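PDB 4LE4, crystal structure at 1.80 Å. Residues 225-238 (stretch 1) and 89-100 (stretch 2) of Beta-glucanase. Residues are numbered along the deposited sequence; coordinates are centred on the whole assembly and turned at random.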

ATOM      1  N   TYR A 225      -1.793   3.956   8.031  1.00  8.67           N
ATOM      2  CA  TYR A 225      -3.191   4.231   7.697  1.00  8.43           C
ATOM      3  C   TYR A 225      -3.361   4.209   6.202  1.00  9.62           C
ATOM      4  O   TYR A 225      -2.559   4.783   5.488  1.00  8.05           O
ATOM      5  CB  TYR A 225      -3.573   5.587   8.267  1.00  9.81           C
ATOM      6  CG  TYR A 225      -3.437   5.553   9.769  1.00 10.70           C
ATOM      7  CD1 TYR A 225      -4.521   5.208  10.570  1.00 13.28           C
ATOM      8  CD2 TYR A 225      -2.199   5.777  10.384  1.00 11.83           C
ATOM      9  CE1 TYR A 225      -4.388   5.079  11.963  1.00 14.91           C
ATOM     10  CE2 TYR A 225      -2.047   5.655  11.764  1.00 11.75           C
ATOM     11  CZ  TYR A 225      -3.152   5.305  12.558  1.00 14.88           C
ATOM     12  OH  TYR A 225      -3.048   5.202  13.937  1.00 13.10           O
ATOM     13  N   TRP A 226      -4.406   3.536   5.745  1.00  7.65           N
ATOM     14  CA  TRP A 226      -4.628   3.361   4.303  1.00  6.88           C
ATOM     15  C   TRP A 226      -6.065   3.632   3.903  1.00  8.35           C
ATOM     16  O   TRP A 226      -6.978   3.311   4.669  1.00  8.98           O
ATOM     17  CB  TRP A 226      -4.398   1.892   3.924  1.00  8.12           C
ATOM     18  CG  TRP A 226      -3.039   1.352   4.173  1.00 10.45           C
ATOM     19  CD1 TRP A 226      -2.449   1.090   5.398  1.00  5.88           C
ATOM     20  CD2 TRP A 226      -2.090   1.004   3.183  1.00  9.13           C
ATOM     21  NE1 TRP A 226      -1.185   0.605   5.209  1.00 10.31           N
ATOM     22  CE2 TRP A 226      -0.932   0.535   3.860  1.00 11.03           C
ATOM     23  CE3 TRP A 226      -2.093   1.042   1.780  1.00  9.26           C
ATOM     24  CZ2 TRP A 226       0.215   0.100   3.179  1.00 10.27           C
ATOM     25  CZ3 TRP A 226      -0.939   0.610   1.102  1.00 10.91           C
ATOM     26  CH2 TRP A 226       0.189   0.147   1.806  1.00 10.85           C
ATOM     27  N   SER A 227      -6.268   4.172   2.698  1.00  9.55           N
ATOM     28  CA  SER A 227      -7.631   4.338   2.176  1.00  8.67           C
ATOM     29  C   SER A 227      -7.532   4.461   0.660  1.00  8.95           C
ATOM     30  O   SER A 227      -6.429   4.531   0.116  1.00  6.02           O
ATOM     31  CB  SER A 227      -8.348   5.559   2.779  1.00  5.48           C
ATOM     32  OG  SER A 227      -7.733   6.787   2.479  1.00  8.19           O
ATOM     33  N   GLY A 228      -8.676   4.419  -0.019  1.00  7.16           N
ATOM     34  CA  GLY A 228      -8.659   4.591  -1.457  1.00  8.79           C
ATOM     35  C   GLY A 228      -7.834   3.597  -2.246  1.00  8.57           C
ATOM     36  O   GLY A 228      -7.261   3.955  -3.254  1.00  9.00           O
ATOM     37  N   VAL A 229      -7.802   2.356  -1.815  1.00  8.74           N
ATOM     38  CA  VAL A 229      -7.052   1.334  -2.533  1.00  9.64           C
ATOM     39  C   VAL A 229      -7.951   0.711  -3.615  1.00  9.63           C
ATOM     40  O   VAL A 229      -8.976   0.150  -3.290  1.00 10.46           O
ATOM     41  CB  VAL A 229      -6.639   0.212  -1.579  1.00  7.93           C
ATOM     42  CG1 VAL A 229      -5.842  -0.868  -2.360  1.00  9.63           C
ATOM     43  CG2 VAL A 229      -5.787   0.804  -0.396  1.00  6.69           C
ATOM     44  N   TYR A 230      -7.578   0.833  -4.880  1.00  8.36           N
ATOM     45  CA  TYR A 230      -8.356   0.233  -5.976  1.00  9.38           C
ATOM     46  C   TYR A 230      -7.509   0.202  -7.247  1.00  9.98           C
ATOM     47  O   TYR A 230      -6.459   0.846  -7.343  1.00  8.71           O
ATOM     48  CB  TYR A 230      -9.695   0.983  -6.205  1.00  9.05           C
ATOM     49  CG  TYR A 230      -9.593   2.402  -6.751  1.00 11.78           C
ATOM     50  CD1 TYR A 230      -9.782   2.654  -8.117  1.00 13.21           C
ATOM     51  CD2 TYR A 230      -9.336   3.495  -5.907  1.00 11.52           C
ATOM     52  CE1 TYR A 230      -9.721   3.960  -8.631  1.00 12.22           C
ATOM     53  CE2 TYR A 230      -9.271   4.802  -6.416  1.00 12.90           C
ATOM     54  CZ  TYR A 230      -9.469   5.013  -7.783  1.00 13.43           C
ATOM     55  OH  TYR A 230      -9.444   6.281  -8.299  1.00 15.84           O
ATOM     56  N   ILE A 231      -7.952  -0.579  -8.215  1.00 10.25           N
ATOM     57  CA  ILE A 231      -7.220  -0.728  -9.466  1.00  9.83           C
ATOM     58  C   ILE A 231      -8.165  -0.418 -10.615  1.00 11.69           C
ATOM     59  O   ILE A 231      -9.273  -0.944 -10.661  1.00 12.43           O
ATOM     60  CB  ILE A 231      -6.706  -2.155  -9.624  1.00 10.51           C
ATOM     61  CG1 ILE A 231      -5.685  -2.480  -8.512  1.00 10.90           C
ATOM     62  CG2 ILE A 231      -6.049  -2.286 -11.002  1.00 10.52           C
ATOM     63  CD1 ILE A 231      -5.398  -4.014  -8.354  1.00  9.74           C
ATOM     64  N   GLU A 232      -7.726   0.427 -11.542  1.00 13.50           N
ATOM     65  CA  GLU A 232      -8.587   0.799 -12.658  1.00 15.88           C
ATOM     66  C   GLU A 232      -7.826   0.741 -13.988  1.00 17.03           C
ATOM     67  O   GLU A 232      -6.590   0.723 -14.020  1.00 14.50           O
ATOM     68  CB  GLU A 232      -9.172   2.199 -12.397  1.00 17.69           C
ATOM     69  CG  GLU A 232      -8.364   3.325 -12.925  1.00 21.75           C
ATOM     70  CD  GLU A 232      -8.820   4.707 -12.475  1.00 20.07           C
ATOM     71  OE1 GLU A 232     -10.025   5.007 -12.463  1.00 21.94           O
ATOM     72  OE2 GLU A 232      -7.940   5.518 -12.154  1.00 18.47           O
ATOM     73  N   SER A 233      -8.567   0.670 -15.090  1.00 18.62           N
ATOM     74  CA  SER A 233      -7.919   0.637 -16.393  1.00 21.48           C
ATOM     75  C   SER A 233      -8.560   1.676 -17.277  1.00 24.05           C
ATOM     76  O   SER A 233      -9.588   2.249 -16.912  1.00 23.35           O
ATOM     77  CB  SER A 233      -8.075  -0.727 -17.058  1.00 23.06           C
ATOM     78  OG  SER A 233      -9.448  -1.019 -17.223  1.00 26.29           O
ATOM     79  N   GLY A 234      -7.940   1.899 -18.436  1.00 25.65           N
ATOM     80  CA  GLY A 234      -8.435   2.861 -19.397  1.00 29.45           C
ATOM     81  C   GLY A 234      -8.811   4.192 -18.782  1.00 31.79           C
ATOM     82  O   GLY A 234      -9.972   4.410 -18.440  1.00 36.70           O
ATOM     83  N   SER A 235      -7.842   5.078 -18.624  1.00 31.64           N
ATOM     84  CA  SER A 235      -8.077   6.410 -18.065  1.00 30.22           C
ATOM     85  C   SER A 235      -7.894   6.478 -16.544  1.00 27.67           C
ATOM     86  O   SER A 235      -8.508   5.741 -15.776  1.00 27.88           O
ATOM     87  CB  SER A 235      -9.470   6.914 -18.452  1.00 32.64           C
ATOM     88  OG  SER A 235      -9.596   8.303 -18.227  1.00 37.62           O
ATOM     89  N   LEU A 236      -7.025   7.380 -16.125  1.00 24.92           N
ATOM     90  CA  LEU A 236      -6.727   7.558 -14.717  1.00 21.85           C
ATOM     91  C   LEU A 236      -7.640   8.568 -14.041  1.00 20.20           C
ATOM     92  O   LEU A 236      -7.879   9.663 -14.553  1.00 19.29           O
ATOM     93  CB  LEU A 236      -5.294   8.035 -14.566  1.00 21.80           C
ATOM     94  CG  LEU A 236      -4.917   8.503 -13.162  1.00 22.54           C
ATOM     95  CD1 LEU A 236      -5.009   7.339 -12.168  1.00 20.61           C
ATOM     96  CD2 LEU A 236      -3.523   9.066 -13.226  1.00 21.27           C
ATOM     97  N   THR A 237      -8.140   8.198 -12.875  1.00 17.95           N
ATOM     98  CA  THR A 237      -8.974   9.103 -12.096  1.00 17.96           C
ATOM     99  C   THR A 237      -7.972   9.854 -11.229  1.00 16.70           C
ATOM    100  O   THR A 237      -7.338   9.242 -10.377  1.00 18.06           O
ATOM    101  CB  THR A 237      -9.914   8.310 -11.193  1.00 17.32           C
ATOM    102  OG1 THR A 237     -10.856   7.606 -12.012  1.00 18.85           O
ATOM    103  CG2 THR A 237     -10.638   9.217 -10.250  1.00 16.38           C
ATOM    104  N   THR A 238      -7.823  11.160 -11.427  1.00 16.42           N
ATOM    105  CA  THR A 238      -6.859  11.916 -10.634  1.00 16.16           C
ATOM    106  C   THR A 238      -7.461  12.457  -9.342  1.00 15.34           C
ATOM    107  O   THR A 238      -6.740  12.859  -8.442  1.00 13.36           O
ATOM    108  CB  THR A 238      -6.258  13.091 -11.424  1.00 16.68           C
ATOM    109  OG1 THR A 238      -7.309  13.957 -11.844  1.00 19.53           O
ATOM    110  CG2 THR A 238      -5.463  12.578 -12.645  1.00 17.16           C
TER
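Stretch 2, residues 89-100: AINQGKVYYHFS

Stretch 2 enters through a type I turn, Ala89 to Gln92, and becomes extended at Lys94; from there to Ser100 it runs antiparallel to strand 225-233, the two axes at 173° and 4.4 Å apart at closest approach. Near the start of stretch 1, the Trp226 indole meets the Phe99 ring obliquely (CZ3 to CD2, 3.7 Å). Ser227 pairs with Ser100 through Ser100 N to Ser227 O (2.9 Å) and Ser227 N to Ser100 O (3.2 Å). The register then slips by one residue in a beta bulge, where Gly228 adopts positive phi; one water joins Gly228 O (2.8 Å) to Ser100 OG (2.9 Å). Regular pairing resumes at Tyr230, whose O accepts a hydrogen bond from His98 N (2.8 Å), while the Tyr230 and His98 rings form an offset stack, centroids 4.0 Å apart. Ile231 pairs with Tyr97, their side chains on the face opposite Tyr230 and His98: its CG1 lies over the Tyr97 ring, 4.0 Å from the centroid, and its CD1 reaches Ile90 CD1 (3.7 Å). Glu232 exchanges two backbone hydrogen bonds with Tyr96, Tyr96 N to Glu232 O (2.8 Å) and Glu232 N to Tyr96 O (3.0 Å). Beyond the strand, Leu236 lays CB over the Tyr96 ring, 3.7 Å from its centroid, and Thr237 O accepts a hydrogen bond from His98 NE2 (3.2 Å), tying the loop to the face that carries Tyr96 and His98.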

ATOM      1  N   ALA A  89      -8.282  -8.694 -15.029  1.00 20.17           N
ATOM      2  CA  ALA A  89      -6.947  -8.671 -15.631  1.00 21.98           C
ATOM      3  C   ALA A  89      -6.133  -7.448 -15.158  1.00 22.14           C
ATOM      4  O   ALA A  89      -5.795  -6.548 -15.938  1.00 23.61           O
ATOM      5  CB  ALA A  89      -7.067  -8.660 -17.169  1.00 22.96           C
ATOM      6  N   ILE A  90      -5.817  -7.427 -13.872  1.00 20.25           N
ATOM      7  CA  ILE A  90      -5.075  -6.316 -13.308  1.00 18.33           C
ATOM      8  C   ILE A  90      -3.584  -6.321 -13.602  1.00 17.44           C
ATOM      9  O   ILE A  90      -2.889  -5.375 -13.231  1.00 17.52           O
ATOM     10  CB  ILE A  90      -5.291  -6.270 -11.798  1.00 16.29           C
ATOM     11  CG1 ILE A  90      -4.763  -7.554 -11.168  1.00 16.06           C
ATOM     12  CG2 ILE A  90      -6.796  -6.120 -11.497  1.00 17.68           C
ATOM     13  CD1 ILE A  90      -4.628  -7.444  -9.650  1.00 11.28           C
ATOM     14  N   ASN A  91      -3.091  -7.364 -14.274  1.00 17.60           N
ATOM     15  CA  ASN A  91      -1.668  -7.463 -14.607  1.00 15.74           C
ATOM     16  C   ASN A  91      -1.407  -7.564 -16.101  1.00 17.48           C
ATOM     17  O   ASN A  91      -0.407  -8.147 -16.534  1.00 17.00           O
ATOM     18  CB  ASN A  91      -1.028  -8.664 -13.907  1.00 18.28           C
ATOM     19  CG  ASN A  91      -1.580 -10.001 -14.398  1.00 20.94           C
ATOM     20  OD1 ASN A  91      -2.760 -10.118 -14.745  1.00 19.34           O
ATOM     21  ND2 ASN A  91      -0.724 -11.019 -14.409  1.00 22.48           N
ATOM     22  N   GLN A  92      -2.298  -6.981 -16.887  1.00 15.50           N
ATOM     23  CA  GLN A  92      -2.149  -6.994 -18.331  1.00 18.05           C
ATOM     24  C   GLN A  92      -2.447  -5.611 -18.900  1.00 18.18           C
ATOM     25  O   GLN A  92      -3.396  -4.933 -18.481  1.00 19.89           O
ATOM     26  CB  GLN A  92      -3.109  -8.002 -18.959  1.00 17.46           C
ATOM     27  CG  GLN A  92      -2.938  -9.432 -18.497  1.00 19.69           C
ATOM     28  CD  GLN A  92      -1.574 -10.047 -18.849  1.00 22.34           C
ATOM     29  OE1 GLN A  92      -0.908  -9.638 -19.802  1.00 22.57           O
ATOM     30  NE2 GLN A  92      -1.170 -11.058 -18.077  1.00 24.45           N
ATOM     31  N   GLY A  93      -1.646  -5.197 -19.866  1.00 18.81           N
ATOM     32  CA  GLY A  93      -1.859  -3.897 -20.462  1.00 18.44           C
ATOM     33  C   GLY A  93      -1.528  -2.745 -19.537  1.00 18.87           C
ATOM     34  O   GLY A  93      -0.639  -2.844 -18.675  1.00 17.13           O
ATOM     35  N   LYS A  94      -2.235  -1.638 -19.730  1.00 17.62           N
ATOM     36  CA  LYS A  94      -2.003  -0.465 -18.903  1.00 19.20           C
ATOM     37  C   LYS A  94      -3.046  -0.449 -17.811  1.00 17.69           C
ATOM     38  O   LYS A  94      -4.258  -0.445 -18.069  1.00 16.96           O
ATOM     39  CB  LYS A  94      -2.073   0.823 -19.739  1.00 23.32           C
ATOM     40  CG  LYS A  94      -1.397   2.038 -19.071  1.00 26.84           C
ATOM     41  CD  LYS A  94      -1.971   3.350 -19.623  1.00 32.36           C
ATOM     42  CE  LYS A  94      -3.495   3.364 -19.390  1.00 35.93           C
ATOM     43  NZ  LYS A  94      -4.242   4.564 -19.881  1.00 37.31           N
ATOM     44  N   VAL A  95      -2.558  -0.424 -16.574  1.00 15.67           N
ATOM     45  CA  VAL A  95      -3.414  -0.472 -15.389  1.00 15.34           C
ATOM     46  C   VAL A  95      -2.908   0.548 -14.374  1.00 14.17           C
ATOM     47  O   VAL A  95      -1.705   0.778 -14.295  1.00 12.26           O
ATOM     48  CB  VAL A  95      -3.316  -1.868 -14.735  1.00 16.46           C
ATOM     49  CG1 VAL A  95      -4.308  -1.984 -13.600  1.00 18.23           C
ATOM     50  CG2 VAL A  95      -3.547  -2.950 -15.785  1.00 18.29           C
ATOM     51  N   TYR A  96      -3.815   1.169 -13.619  1.00 13.11           N
ATOM     52  CA  TYR A  96      -3.415   2.142 -12.599  1.00 11.74           C
ATOM     53  C   TYR A  96      -3.706   1.566 -11.225  1.00 11.10           C
ATOM     54  O   TYR A  96      -4.840   1.170 -10.943  1.00 12.37           O
ATOM     55  CB  TYR A  96      -4.207   3.433 -12.749  1.00 13.28           C
ATOM     56  CG  TYR A  96      -3.993   4.102 -14.081  1.00 16.13           C
ATOM     57  CD1 TYR A  96      -2.907   4.958 -14.288  1.00 16.76           C
ATOM     58  CD2 TYR A  96      -4.875   3.885 -15.122  1.00 17.95           C
ATOM     59  CE1 TYR A  96      -2.722   5.593 -15.526  1.00 20.16           C
ATOM     60  CE2 TYR A  96      -4.695   4.497 -16.353  1.00 20.85           C
ATOM     61  CZ  TYR A  96      -3.626   5.345 -16.546  1.00 20.74           C
ATOM     62  OH  TYR A  96      -3.470   5.933 -17.784  1.00 28.08           O
ATOM     63  N   TYR A  97      -2.691   1.536 -10.363  1.00  8.72           N
ATOM     64  CA  TYR A  97      -2.846   0.977  -9.021  1.00  9.82           C
ATOM     65  C   TYR A  97      -2.888   2.117  -8.014  1.00  9.89           C
ATOM     66  O   TYR A  97      -1.890   2.793  -7.800  1.00 10.09           O
ATOM     67  CB  TYR A  97      -1.669   0.071  -8.689  1.00  9.06           C
ATOM     68  CG  TYR A  97      -1.775  -1.308  -9.254  1.00  8.08           C
ATOM     69  CD1 TYR A  97      -1.782  -1.509 -10.633  1.00  9.12           C
ATOM     70  CD2 TYR A  97      -1.842  -2.419  -8.414  1.00  6.90           C
ATOM     71  CE1 TYR A  97      -1.848  -2.804 -11.153  1.00 10.01           C
ATOM     72  CE2 TYR A  97      -1.911  -3.710  -8.922  1.00  7.61           C
ATOM     73  CZ  TYR A  97      -1.909  -3.894 -10.295  1.00  9.46           C
ATOM     74  OH  TYR A  97      -1.916  -5.186 -10.799  1.00 10.27           O
ATOM     75  N   HIS A  98      -4.041   2.320  -7.395  1.00  9.28           N
ATOM     76  CA  HIS A  98      -4.225   3.413  -6.441  1.00  9.41           C
ATOM     77  C   HIS A  98      -4.145   3.023  -4.967  1.00  7.89           C
ATOM     78  O   HIS A  98      -4.479   1.909  -4.571  1.00  9.24           O
ATOM     79  CB  HIS A  98      -5.631   4.022  -6.565  1.00  9.04           C
ATOM     80  CG  HIS A  98      -5.886   4.832  -7.796  1.00  9.84           C
ATOM     81  ND1 HIS A  98      -6.310   4.278  -8.988  1.00 13.26           N
ATOM     82  CD2 HIS A  98      -5.863   6.173  -7.990  1.00  8.30           C
ATOM     83  CE1 HIS A  98      -6.530   5.244  -9.865  1.00 10.74           C
ATOM     84  NE2 HIS A  98      -6.271   6.402  -9.282  1.00 15.92           N
ATOM     85  N   PHE A  99      -3.727   3.983  -4.153  1.00  9.26           N
ATOM     86  CA  PHE A  99      -3.730   3.833  -2.691  1.00  9.08           C
ATOM     87  C   PHE A  99      -3.340   5.135  -2.034  1.00  7.98           C
ATOM     88  O   PHE A  99      -2.649   5.951  -2.630  1.00  6.87           O
ATOM     89  CB  PHE A  99      -2.855   2.682  -2.166  1.00  7.50           C
ATOM     90  CG  PHE A  99      -1.366   2.842  -2.437  1.00  9.57           C
ATOM     91  CD1 PHE A  99      -0.856   2.519  -3.679  1.00  8.11           C
ATOM     92  CD2 PHE A  99      -0.486   3.319  -1.439  1.00  7.22           C
ATOM     93  CE1 PHE A  99       0.505   2.661  -3.962  1.00  7.98           C
ATOM     94  CE2 PHE A  99       0.913   3.464  -1.721  1.00  9.65           C
ATOM     95  CZ  PHE A  99       1.390   3.132  -2.983  1.00  5.83           C
ATOM     96  N   SER A 100      -3.823   5.345  -0.810  1.00  6.92           N
ATOM     97  CA  SER A 100      -3.480   6.541  -0.065  1.00  4.69           C
ATOM     98  C   SER A 100      -2.889   5.981   1.243  1.00  3.51           C
ATOM     99  O   SER A 100      -3.350   4.979   1.758  1.00  6.39           O
ATOM    100  CB  SER A 100      -4.717   7.415   0.175  1.00  6.60           C
ATOM    101  OG  SER A 100      -5.270   7.872  -1.070  1.00  8.92           O
TER
HETATM  102  O   HOH W   1      -7.933   7.824   0.119  1.00 12.06           O
HETATM  103  O   HOH W   2      -6.240   6.536  -3.403  1.00 14.22           O